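Local coordinates for penaeus monodon metallodensovirus major capsid protein (Penaeus monodon metallodensovirus, PDB 6WH7), which assembles in 60 copies into the capsid of a shrimp densovirus, the shell that presumably encloses and protects the viral genome, at residues Trp85-Glu93 against Tyr234-Asn242; Tyr126-Glu137 against Thr148-His159. All coordinates share one frame; numbering follows the deposited sequence.

Contact 1: Trp85-Glu93 against Tyr234-Asn242; sequences WNVMRFYCE and YGNAYVPQN
M88 is the main bump of this contact. Its chain, folded back at chi2 (-67°) and chi3 (-68°), curls into a hollow walled by the Y234 ring, the A237 carbonyl, V239 and P240. CB lies 3.6 Å from CD1 of Y234, while SD crosses V239 at about a right angle, 3.8 Å from its CB. A flexible, unbranched methionine suits so curved a pocket. Y234 is the matching bump from the other side: one face of its ring covers the backbone carbon of M88, CB of R89 runs past its CE1, and the sulfur of C92 meets the ring obliquely, 3.9 Å from its centre. The hydroxyl reaches beyond this apolar bed to E93, its OH donating to OE1 at 2.5 Å, on the anti side of the carboxylate. The other carboxylate oxygen, OE2, forms a salt bridge with NH1 of R89 at 2.6 Å, and E93 thus ties tyrosine and arginine together.

Farther along, V239 presses CG1 against the N86 carbonyl, and N86 lies alongside the Y238 ring, with amide and ring planes 55° apart. Two backbone bonds keep the bumps aligned: M88 N to A237 O (3.0 Å) and V239 N to N86 O (2.7 Å), on either side of the V87–Y238 bridge. P121 and I297 also touch M88. The order and pairing of the strands match the parvoviral jelly roll; by that match helix 88-92 lies between strands C and D, packed on part of the long G–H loop.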
loop_
_atom_site.group_PDB
_atom_site.type_symbol
_atom_site.label_atom_id
_atom_site.label_comp_id
_atom_site.label_asym_id
_atom_site.label_seq_id
_atom_site.Cartn_x
_atom_site.Cartn_y
_atom_site.Cartn_z
ATOM N N TRP A 85 73.753 -62.815 -8.786
ATOM C CA TRP A 85 73.080 -61.631 -9.280
ATOM C C TRP A 85 73.745 -60.368 -8.781
ATOM O O TRP A 85 73.305 -59.273 -9.128
ATOM C CB TRP A 85 71.620 -61.656 -8.844
ATOM C CG TRP A 85 71.417 -61.197 -7.447
ATOM C CD1 TRP A 85 71.840 -61.804 -6.313
ATOM C CD2 TRP A 85 70.641 -60.073 -7.035
ATOM N NE1 TRP A 85 71.445 -61.084 -5.216
ATOM C CE2 TRP A 85 70.692 -60.022 -5.639
ATOM C CE3 TRP A 85 69.927 -59.085 -7.717
ATOM C CZ2 TRP A 85 70.055 -59.031 -4.914
ATOM C CZ3 TRP A 85 69.297 -58.110 -6.998
ATOM C CH2 TRP A 85 69.365 -58.084 -5.608
ATOM N N ASN A 86 74.767 -60.496 -7.946
ATOM C CA ASN A 86 75.561 -59.364 -7.519
ATOM C C ASN A 86 76.813 -59.175 -8.353
ATOM O O ASN A 86 77.610 -58.288 -8.054
ATOM C CB ASN A 86 75.908 -59.472 -6.033
ATOM C CG ASN A 86 76.628 -60.738 -5.687
ATOM O OD1 ASN A 86 76.593 -61.709 -6.430
ATOM N ND2 ASN A 86 77.303 -60.733 -4.551
ATOM N N VAL A 87 76.990 -59.966 -9.398
ATOM C CA VAL A 87 78.156 -59.891 -10.261
ATOM C C VAL A 87 77.778 -59.107 -11.508
ATOM O O VAL A 87 76.724 -59.351 -12.103
ATOM C CB VAL A 87 78.655 -61.299 -10.620
ATOM C CG1 VAL A 87 79.880 -61.230 -11.488
ATOM C CG2 VAL A 87 78.914 -62.086 -9.368
ATOM N N MET A 88 78.625 -58.151 -11.893
ATOM C CA MET A 88 78.390 -57.406 -13.126
ATOM C C MET A 88 78.334 -58.334 -14.326
ATOM O O MET A 88 77.500 -58.160 -15.218
ATOM C CB MET A 88 79.481 -56.357 -13.326
ATOM C CG MET A 88 79.420 -55.177 -12.399
ATOM S SD MET A 88 77.983 -54.148 -12.679
ATOM C CE MET A 88 78.376 -53.495 -14.292
ATOM N N ARG A 89 79.211 -59.331 -14.359
ATOM C CA ARG A 89 79.289 -60.254 -15.482
ATOM C C ARG A 89 77.991 -61.011 -15.700
ATOM O O ARG A 89 77.750 -61.514 -16.800
ATOM C CB ARG A 89 80.430 -61.223 -15.230
ATOM C CG ARG A 89 80.736 -62.134 -16.355
ATOM C CD ARG A 89 81.827 -63.057 -15.951
ATOM N NE ARG A 89 83.071 -62.348 -15.689
ATOM C CZ ARG A 89 83.978 -62.093 -16.618
ATOM N NH1 ARG A 89 83.780 -62.508 -17.859
ATOM N NH2 ARG A 89 85.085 -61.443 -16.309
ATOM N N PHE A 90 77.147 -61.086 -14.678
ATOM C CA PHE A 90 75.896 -61.821 -14.774
ATOM C C PHE A 90 74.925 -61.136 -15.722
ATOM O O PHE A 90 74.240 -61.798 -16.505
ATOM C CB PHE A 90 75.318 -61.954 -13.367
ATOM C CG PHE A 90 74.007 -62.667 -13.289
ATOM C CD1 PHE A 90 73.942 -64.037 -13.406
ATOM C CD2 PHE A 90 72.851 -61.975 -13.004
ATOM C CE1 PHE A 90 72.746 -64.687 -13.301
ATOM C CE2 PHE A 90 71.660 -62.624 -12.894
ATOM C CZ PHE A 90 71.606 -63.980 -13.043
ATOM N N TYR A 91 74.832 -59.814 -15.644
ATOM C CA TYR A 91 73.843 -59.058 -16.395
ATOM C C TYR A 91 74.274 -58.693 -17.808
ATOM O O TYR A 91 73.489 -58.816 -18.751
ATOM C CB TYR A 91 73.503 -57.799 -15.619
ATOM C CG TYR A 91 72.906 -58.107 -14.292
ATOM C CD1 TYR A 91 71.548 -58.280 -14.154
ATOM C CD2 TYR A 91 73.703 -58.255 -13.177
ATOM C CE1 TYR A 91 70.999 -58.567 -12.946
ATOM C CE2 TYR A 91 73.161 -58.541 -11.967
ATOM C CZ TYR A 91 71.806 -58.695 -11.854
ATOM O OH TYR A 91 71.245 -58.984 -10.640
ATOM N N CYS A 92 75.492 -58.202 -17.967
ATOM C CA CYS A 92 75.941 -57.629 -19.226
ATOM C C CYS A 92 76.775 -58.581 -20.061
ATOM O O CYS A 92 77.289 -58.183 -21.106
ATOM C CB CYS A 92 76.696 -56.325 -18.964
ATOM S SG CYS A 92 77.860 -56.396 -17.635
ATOM N N GLU A 93 76.922 -59.821 -19.629
ATOM C CA GLU A 93 77.726 -60.802 -20.332
ATOM C C GLU A 93 76.981 -62.122 -20.316
ATOM O O GLU A 93 76.504 -62.551 -19.263
ATOM C CB GLU A 93 79.095 -60.913 -19.672
ATOM C CG GLU A 93 80.001 -61.937 -20.230
ATOM C CD GLU A 93 81.394 -61.766 -19.703
ATOM O OE1 GLU A 93 81.617 -60.779 -18.977
ATOM O OE2 GLU A 93 82.262 -62.614 -19.992
ATOM N N TYR A 234 84.220 -53.696 -16.276
ATOM C CA TYR A 234 83.964 -54.233 -14.945
ATOM C C TYR A 234 84.924 -55.365 -14.615
ATOM O O TYR A 234 85.494 -55.393 -13.521
ATOM C CB TYR A 234 82.503 -54.665 -14.813
ATOM C CG TYR A 234 82.044 -55.684 -15.816
ATOM C CD1 TYR A 234 82.165 -57.037 -15.568
ATOM C CD2 TYR A 234 81.472 -55.290 -17.002
ATOM C CE1 TYR A 234 81.749 -57.959 -16.484
ATOM C CE2 TYR A 234 81.062 -56.203 -17.924
ATOM C CZ TYR A 234 81.191 -57.536 -17.661
ATOM O OH TYR A 234 80.767 -58.455 -18.588
ATOM N N GLY A 235 85.144 -56.288 -15.544
ATOM C CA GLY A 235 86.212 -57.249 -15.368
ATOM C C GLY A 235 86.047 -58.170 -14.180
ATOM O O GLY A 235 86.863 -58.127 -13.258
ATOM N N ASN A 236 84.975 -58.959 -14.174
ATOM C CA ASN A 236 84.589 -59.844 -13.066
ATOM C C ASN A 236 84.638 -59.117 -11.723
ATOM O O ASN A 236 85.192 -59.591 -10.734
ATOM C CB ASN A 236 85.379 -61.172 -13.060
ATOM C CG ASN A 236 86.870 -61.027 -12.805
ATOM O OD1 ASN A 236 87.318 -60.239 -11.987
ATOM N ND2 ASN A 236 87.646 -61.833 -13.508
ATOM N N ALA A 237 83.989 -57.967 -11.699
ATOM C CA ALA A 237 83.700 -57.221 -10.492
ATOM C C ALA A 237 82.259 -57.463 -10.080
ATOM O O ALA A 237 81.389 -57.703 -10.918
ATOM C CB ALA A 237 83.926 -55.727 -10.708
ATOM N N TYR A 238 82.014 -57.425 -8.777
ATOM C CA TYR A 238 80.645 -57.343 -8.305
ATOM C C TYR A 238 80.039 -56.030 -8.768
ATOM O O TYR A 238 80.748 -55.093 -9.136
ATOM C CB TYR A 238 80.580 -57.411 -6.784
ATOM C CG TYR A 238 81.042 -58.699 -6.169
ATOM C CD1 TYR A 238 80.185 -59.774 -6.050
ATOM C CD2 TYR A 238 82.318 -58.825 -5.664
ATOM C CE1 TYR A 238 80.592 -60.942 -5.474
ATOM C CE2 TYR A 238 82.731 -59.991 -5.085
ATOM C CZ TYR A 238 81.863 -61.048 -4.994
ATOM O OH TYR A 238 82.270 -62.222 -4.422
ATOM N N VAL A 239 78.713 -55.959 -8.766
ATOM C CA VAL A 239 78.101 -54.682 -9.102
ATOM C C VAL A 239 78.514 -53.790 -7.942
ATOM O O VAL A 239 78.711 -54.297 -6.829
ATOM C CB VAL A 239 76.572 -54.745 -9.242
ATOM C CG1 VAL A 239 76.102 -56.052 -9.867
ATOM C CG2 VAL A 239 75.886 -54.357 -7.970
ATOM N N PRO A 240 78.698 -52.493 -8.146
ATOM C CA PRO A 240 79.184 -51.642 -7.057
ATOM C C PRO A 240 78.314 -51.753 -5.814
ATOM O O PRO A 240 77.097 -51.580 -5.865
ATOM C CB PRO A 240 79.127 -50.247 -7.671
ATOM C CG PRO A 240 79.315 -50.495 -9.114
ATOM C CD PRO A 240 78.632 -51.770 -9.421
ATOM N N GLN A 241 78.955 -52.039 -4.682
ATOM C CA GLN A 241 78.261 -52.256 -3.423
ATOM C C GLN A 241 79.140 -51.786 -2.285
ATOM O O GLN A 241 80.352 -51.979 -2.316
ATOM C CB GLN A 241 77.930 -53.728 -3.194
ATOM C CG GLN A 241 76.957 -54.316 -4.157
ATOM C CD GLN A 241 76.809 -55.785 -3.962
ATOM O OE1 GLN A 241 77.652 -56.425 -3.363
ATOM N NE2 GLN A 241 75.755 -56.340 -4.499
ATOM N N ASN A 242 78.522 -51.204 -1.273
ATOM C CA ASN A 242 79.192 -50.832 -0.037
ATOM C C ASN A 242 78.737 -51.815 1.030
ATOM O O ASN A 242 77.582 -51.779 1.454
ATOM C CB ASN A 242 78.858 -49.393 0.336
ATOM C CG ASN A 242 79.523 -48.390 -0.575
ATOM O OD1 ASN A 242 80.592 -48.639 -1.112
ATOM N ND2 ASN A 242 78.874 -47.261 -0.776
#

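Contact 2: Tyr126-Glu137 against Thr148-His159; sequences YTLSNLILTSDE and TTTFNTSPYMIH
Backbone bonds zip S135 to T150: S135 N donates to T150 O and T150 N to S135 O, both at 2.9 Å. They make an antiparallel hydrogen-bonded pair next to the non-hydrogen-bonded pair T134–F151. The ladder frays on both sides, with weak bonds from N152 N to L133 O (3.4 Å) and T148 N to D136 O.

Polar side chains reinforce these edges. T149, its OG1 anti to the backbone N (chi1 173°), brings that hydroxyl above the carbonyl plane of S135, giving O a second donor at 3.1 Å; threonine suits the place because its hydroxyl sits close to the backbone. N152 turns its ND2 to OG of S135, a hydrogen bond modelled too short for its length to be trusted. D136 lies beside T149, but its charge is met by R73.

Apolar contacts follow. CG2 of I132 reaches the edge of the F151 ring, 3.5 Å from CE1, while the T134 side chain lies beside F151. L133, a branched knob, sets CD1 against P155 and CD2 against M157 CB (4.1 Å); the slim methionine then extends its CE to L131 CD1 (3.8 Å). Farthest along, the Y126 hydroxyl meets the edge of the H159 imidazole at CE1 (3.1 Å), though it bonds to H271.

Strand 118-135 lies between 287-302 and 218-222 in one sheet, whereas 157-162 runs between 270-274 and 207-211 in the other. L128, L131, L133 and M157, suitably apolar, lie between the sheets. F151 reaches F285 and S154 of a neighbouring subunit; N152, S154 and P155 pack on F151 of another, and Y156 on its I132.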
loop_
_atom_site.group_PDB
_atom_site.type_symbol
_atom_site.label_atom_id
_atom_site.label_comp_id
_atom_site.label_asym_id
_atom_site.label_seq_id
_atom_site.Cartn_x
_atom_site.Cartn_y
_atom_site.Cartn_z
ATOM N N TYR A 126 66.886 -58.886 -12.352
ATOM C CA TYR A 126 66.628 -60.096 -13.111
ATOM C C TYR A 126 65.228 -60.597 -12.797
ATOM O O TYR A 126 64.635 -60.249 -11.780
ATOM C CB TYR A 126 67.663 -61.181 -12.819
ATOM C CG TYR A 126 67.588 -61.786 -11.446
ATOM C CD1 TYR A 126 66.904 -62.964 -11.226
ATOM C CD2 TYR A 126 68.193 -61.177 -10.366
ATOM C CE1 TYR A 126 66.834 -63.517 -9.984
ATOM C CE2 TYR A 126 68.122 -61.729 -9.119
ATOM C CZ TYR A 126 67.444 -62.899 -8.935
ATOM O OH TYR A 126 67.373 -63.451 -7.686
ATOM N N THR A 127 64.704 -61.415 -13.699
ATOM C CA THR A 127 63.366 -61.968 -13.567
ATOM C C THR A 127 63.424 -63.471 -13.751
ATOM O O THR A 127 63.991 -63.957 -14.730
ATOM C CB THR A 127 62.405 -61.363 -14.587
ATOM O OG1 THR A 127 62.315 -59.951 -14.384
ATOM C CG2 THR A 127 61.037 -61.960 -14.424
ATOM N N LEU A 128 62.855 -64.199 -12.803
ATOM C CA LEU A 128 62.634 -65.631 -12.917
ATOM C C LEU A 128 61.198 -65.862 -13.338
ATOM O O LEU A 128 60.277 -65.338 -12.712
ATOM C CB LEU A 128 62.923 -66.332 -11.596
ATOM C CG LEU A 128 64.295 -66.961 -11.449
ATOM C CD1 LEU A 128 65.369 -65.981 -11.739
ATOM C CD2 LEU A 128 64.434 -67.462 -10.036
ATOM N N SER A 129 61.007 -66.635 -14.394
ATOM C CA SER A 129 59.706 -66.711 -15.024
ATOM C C SER A 129 59.437 -68.119 -15.518
ATOM O O SER A 129 60.353 -68.839 -15.909
ATOM C CB SER A 129 59.618 -65.733 -16.187
ATOM O OG SER A 129 58.380 -65.868 -16.835
ATOM N N ASN A 130 58.160 -68.497 -15.492
ATOM C CA ASN A 130 57.649 -69.691 -16.159
ATOM C C ASN A 130 58.350 -70.949 -15.643
ATOM O O ASN A 130 59.050 -71.661 -16.362
ATOM C CB ASN A 130 57.781 -69.529 -17.673
ATOM C CG ASN A 130 56.973 -68.368 -18.186
ATOM O OD1 ASN A 130 57.504 -67.455 -18.800
ATOM N ND2 ASN A 130 55.675 -68.401 -17.944
ATOM N N LEU A 131 58.111 -71.203 -14.359
ATOM C CA LEU A 131 58.741 -72.320 -13.676
ATOM C C LEU A 131 58.141 -73.634 -14.137
ATOM O O LEU A 131 56.920 -73.777 -14.201
ATOM C CB LEU A 131 58.577 -72.176 -12.169
ATOM C CG LEU A 131 59.157 -73.299 -11.326
ATOM C CD1 LEU A 131 60.651 -73.346 -11.471
ATOM C CD2 LEU A 131 58.781 -73.126 -9.903
ATOM N N ILE A 132 59.004 -74.593 -14.459
ATOM C CA ILE A 132 58.601 -75.951 -14.796
ATOM C C ILE A 132 59.328 -76.894 -13.856
ATOM O O ILE A 132 60.560 -76.952 -13.862
ATOM C CB ILE A 132 58.906 -76.309 -16.258
ATOM C CG1 ILE A 132 58.064 -75.464 -17.200
ATOM C CG2 ILE A 132 58.636 -77.774 -16.507
ATOM C CD1 ILE A 132 58.486 -75.580 -18.628
ATOM N N LEU A 133 58.572 -77.632 -13.064
ATOM C CA LEU A 133 59.117 -78.535 -12.067
ATOM C C LEU A 133 59.003 -79.971 -12.547
ATOM O O LEU A 133 57.996 -80.357 -13.144
ATOM C CB LEU A 133 58.377 -78.361 -10.748
ATOM C CG LEU A 133 58.507 -76.994 -10.093
ATOM C CD1 LEU A 133 57.529 -76.884 -8.978
ATOM C CD2 LEU A 133 59.904 -76.804 -9.567
ATOM N N THR A 134 60.046 -80.755 -12.294
ATOM C CA THR A 134 60.081 -82.156 -12.680
ATOM C C THR A 134 60.747 -82.962 -11.575
ATOM O O THR A 134 61.486 -82.426 -10.749
ATOM C CB THR A 134 60.826 -82.373 -14.009
ATOM O OG1 THR A 134 62.175 -81.925 -13.887
ATOM C CG2 THR A 134 60.164 -81.615 -15.148
ATOM N N SER A 135 60.472 -84.263 -11.563
ATOM C CA SER A 135 61.107 -85.198 -10.646
ATOM C C SER A 135 61.802 -86.294 -11.436
ATOM O O SER A 135 61.334 -86.692 -12.503
ATOM C CB SER A 135 60.099 -85.835 -9.684
ATOM O OG SER A 135 59.551 -84.884 -8.789
ATOM N N ASP A 136 62.925 -86.776 -10.905
ATOM C CA ASP A 136 63.720 -87.811 -11.550
ATOM C C ASP A 136 63.261 -89.238 -11.277
ATOM O O ASP A 136 63.549 -90.117 -12.095
ATOM C CB ASP A 136 65.181 -87.687 -11.137
ATOM C CG ASP A 136 65.891 -86.568 -11.839
ATOM O OD1 ASP A 136 65.383 -86.121 -12.886
ATOM O OD2 ASP A 136 66.957 -86.133 -11.354
ATOM N N GLU A 137 62.642 -89.520 -10.140
ATOM C CA GLU A 137 62.222 -90.895 -9.870
ATOM C C GLU A 137 63.266 -91.909 -10.342
ATOM O O GLU A 137 64.325 -91.536 -10.840
ATOM C CB GLU A 137 60.896 -91.199 -10.560
ATOM C CG GLU A 137 59.693 -90.557 -9.901
ATOM C CD GLU A 137 59.764 -89.050 -9.923
ATOM O OE1 GLU A 137 60.831 -88.520 -10.292
ATOM O OE2 GLU A 137 58.756 -88.399 -9.575
ATOM N N THR A 148 64.082 -91.980 -14.735
ATOM C CA THR A 148 63.407 -91.233 -15.785
ATOM C C THR A 148 62.635 -90.085 -15.157
ATOM O O THR A 148 61.964 -90.259 -14.138
ATOM C CB THR A 148 62.476 -92.132 -16.608
ATOM O OG1 THR A 148 61.881 -91.367 -17.665
ATOM C CG2 THR A 148 61.392 -92.756 -15.740
ATOM N N THR A 149 62.715 -88.921 -15.784
ATOM C CA THR A 149 62.220 -87.680 -15.210
ATOM C C THR A 149 60.919 -87.250 -15.870
ATOM O O THR A 149 60.791 -87.294 -17.096
ATOM C CB THR A 149 63.284 -86.590 -15.318
ATOM O OG1 THR A 149 62.743 -85.329 -14.911
ATOM C CG2 THR A 149 63.823 -86.520 -16.699
ATOM N N THR A 150 59.958 -86.841 -15.044
ATOM C CA THR A 150 58.611 -86.506 -15.482
ATOM C C THR A 150 58.157 -85.235 -14.782
ATOM O O THR A 150 58.781 -84.769 -13.832
ATOM C CB THR A 150 57.624 -87.642 -15.192
ATOM O OG1 THR A 150 57.634 -87.934 -13.790
ATOM C CG2 THR A 150 57.993 -88.891 -15.975
ATOM N N PHE A 151 57.046 -84.685 -15.256
ATOM C CA PHE A 151 56.510 -83.433 -14.743
ATOM C C PHE A 151 55.625 -83.661 -13.529
ATOM O O PHE A 151 54.897 -84.653 -13.453
ATOM C CB PHE A 151 55.693 -82.728 -15.818
ATOM C CG PHE A 151 56.480 -82.346 -17.017
ATOM C CD1 PHE A 151 57.180 -81.163 -17.048
ATOM C CD2 PHE A 151 56.524 -83.173 -18.114
ATOM C CE1 PHE A 151 57.901 -80.811 -18.153
ATOM C CE2 PHE A 151 57.249 -82.823 -19.218
ATOM C CZ PHE A 151 57.929 -81.638 -19.238
ATOM N N ASN A 152 55.699 -82.737 -12.576
ATOM C CA ASN A 152 54.748 -82.699 -11.473
ATOM C C ASN A 152 54.492 -81.260 -11.053
ATOM O O ASN A 152 55.426 -80.464 -10.929
ATOM C CB ASN A 152 55.239 -83.554 -10.303
ATOM C CG ASN A 152 56.672 -83.271 -9.933
ATOM O OD1 ASN A 152 57.157 -82.151 -10.038
ATOM N ND2 ASN A 152 57.369 -84.310 -9.515
ATOM N N THR A 153 53.216 -80.927 -10.870
ATOM C CA THR A 153 52.822 -79.564 -10.538
ATOM C C THR A 153 52.920 -79.272 -9.047
ATOM O O THR A 153 53.262 -78.150 -8.662
ATOM C CB THR A 153 51.400 -79.308 -11.037
ATOM O OG1 THR A 153 51.350 -79.541 -12.449
ATOM C CG2 THR A 153 50.981 -77.875 -10.766
ATOM N N SER A 154 52.635 -80.266 -8.208
ATOM C CA SER A 154 52.456 -80.016 -6.780
ATOM C C SER A 154 53.666 -79.419 -6.065
ATOM O O SER A 154 53.454 -78.592 -5.162
ATOM C CB SER A 154 52.008 -81.313 -6.095
ATOM O OG SER A 154 52.970 -82.336 -6.249
ATOM N N PRO A 155 54.924 -79.772 -6.379
ATOM C CA PRO A 155 56.031 -79.171 -5.631
ATOM C C PRO A 155 56.176 -77.679 -5.876
ATOM O O PRO A 155 55.348 -77.047 -6.536
ATOM C CB PRO A 155 57.253 -79.929 -6.146
ATOM C CG PRO A 155 56.725 -81.178 -6.658
ATOM C CD PRO A 155 55.419 -80.828 -7.268
ATOM N N TYR A 156 57.242 -77.112 -5.328
ATOM C CA TYR A 156 57.587 -75.720 -5.543
ATOM C C TYR A 156 59.095 -75.599 -5.478
ATOM O O TYR A 156 59.782 -76.458 -4.925
ATOM C CB TYR A 156 56.922 -74.806 -4.514
ATOM C CG TYR A 156 57.151 -75.244 -3.093
ATOM C CD1 TYR A 156 58.302 -74.895 -2.410
ATOM C CD2 TYR A 156 56.205 -75.998 -2.430
ATOM C CE1 TYR A 156 58.502 -75.302 -1.123
ATOM C CE2 TYR A 156 56.401 -76.399 -1.147
ATOM C CZ TYR A 156 57.545 -76.054 -0.496
ATOM O OH TYR A 156 57.730 -76.466 0.794
ATOM N N MET A 157 59.612 -74.532 -6.065
ATOM C CA MET A 157 61.008 -74.174 -5.910
ATOM C C MET A 157 61.083 -72.965 -4.998
ATOM O O MET A 157 60.299 -72.026 -5.136
ATOM C CB MET A 157 61.669 -73.878 -7.255
ATOM C CG MET A 157 63.137 -73.537 -7.139
ATOM S SD MET A 157 63.935 -73.290 -8.718
ATOM C CE MET A 157 63.225 -71.729 -9.188
ATOM N N ILE A 158 62.007 -73.000 -4.052
ATOM C CA ILE A 158 62.113 -71.957 -3.045
ATOM C C ILE A 158 63.121 -70.929 -3.525
ATOM O O ILE A 158 64.285 -71.259 -3.760
ATOM C CB ILE A 158 62.531 -72.538 -1.689
ATOM C CG1 ILE A 158 61.547 -73.608 -1.247
ATOM C CG2 ILE A 158 62.570 -71.451 -0.653
ATOM C CD1 ILE A 158 61.998 -74.376 -0.058
ATOM N N HIS A 159 62.682 -69.689 -3.680
ATOM C CA HIS A 159 63.597 -68.581 -3.890
ATOM C C HIS A 159 63.862 -67.934 -2.544
ATOM O O HIS A 159 62.932 -67.464 -1.885
ATOM C CB HIS A 159 63.040 -67.543 -4.851
ATOM C CG HIS A 159 64.021 -66.465 -5.174
ATOM N ND1 HIS A 159 65.077 -66.658 -6.031
ATOM C CD2 HIS A 159 64.177 -65.225 -4.662
ATOM C CE1 HIS A 159 65.799 -65.556 -6.093
ATOM N NE2 HIS A 159 65.276 -64.672 -5.267
#

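In the fold
Both contacts belong to one jelly roll and share strand 118-135: it carries contact 2 and lies beside contact 1, where Y126 touches W85, F90 and Y91. The centre of contact 1 lies about 4 Å from the centre of the chain, a buried joint of helix and loop built on methionine, tyrosine and one charge pair, R89 with E93. Contact 2, its centre about 24 Å from the chain centre, begins in the same core but runs to the DE ribbon, whose tip 139-146 is unmodelled; there threonine, serine and asparagine supply hydrogen bonds, and F151 packs across to a neighbouring subunit. In parvoviruses such ribbons surround the fivefold channel, probably so here too.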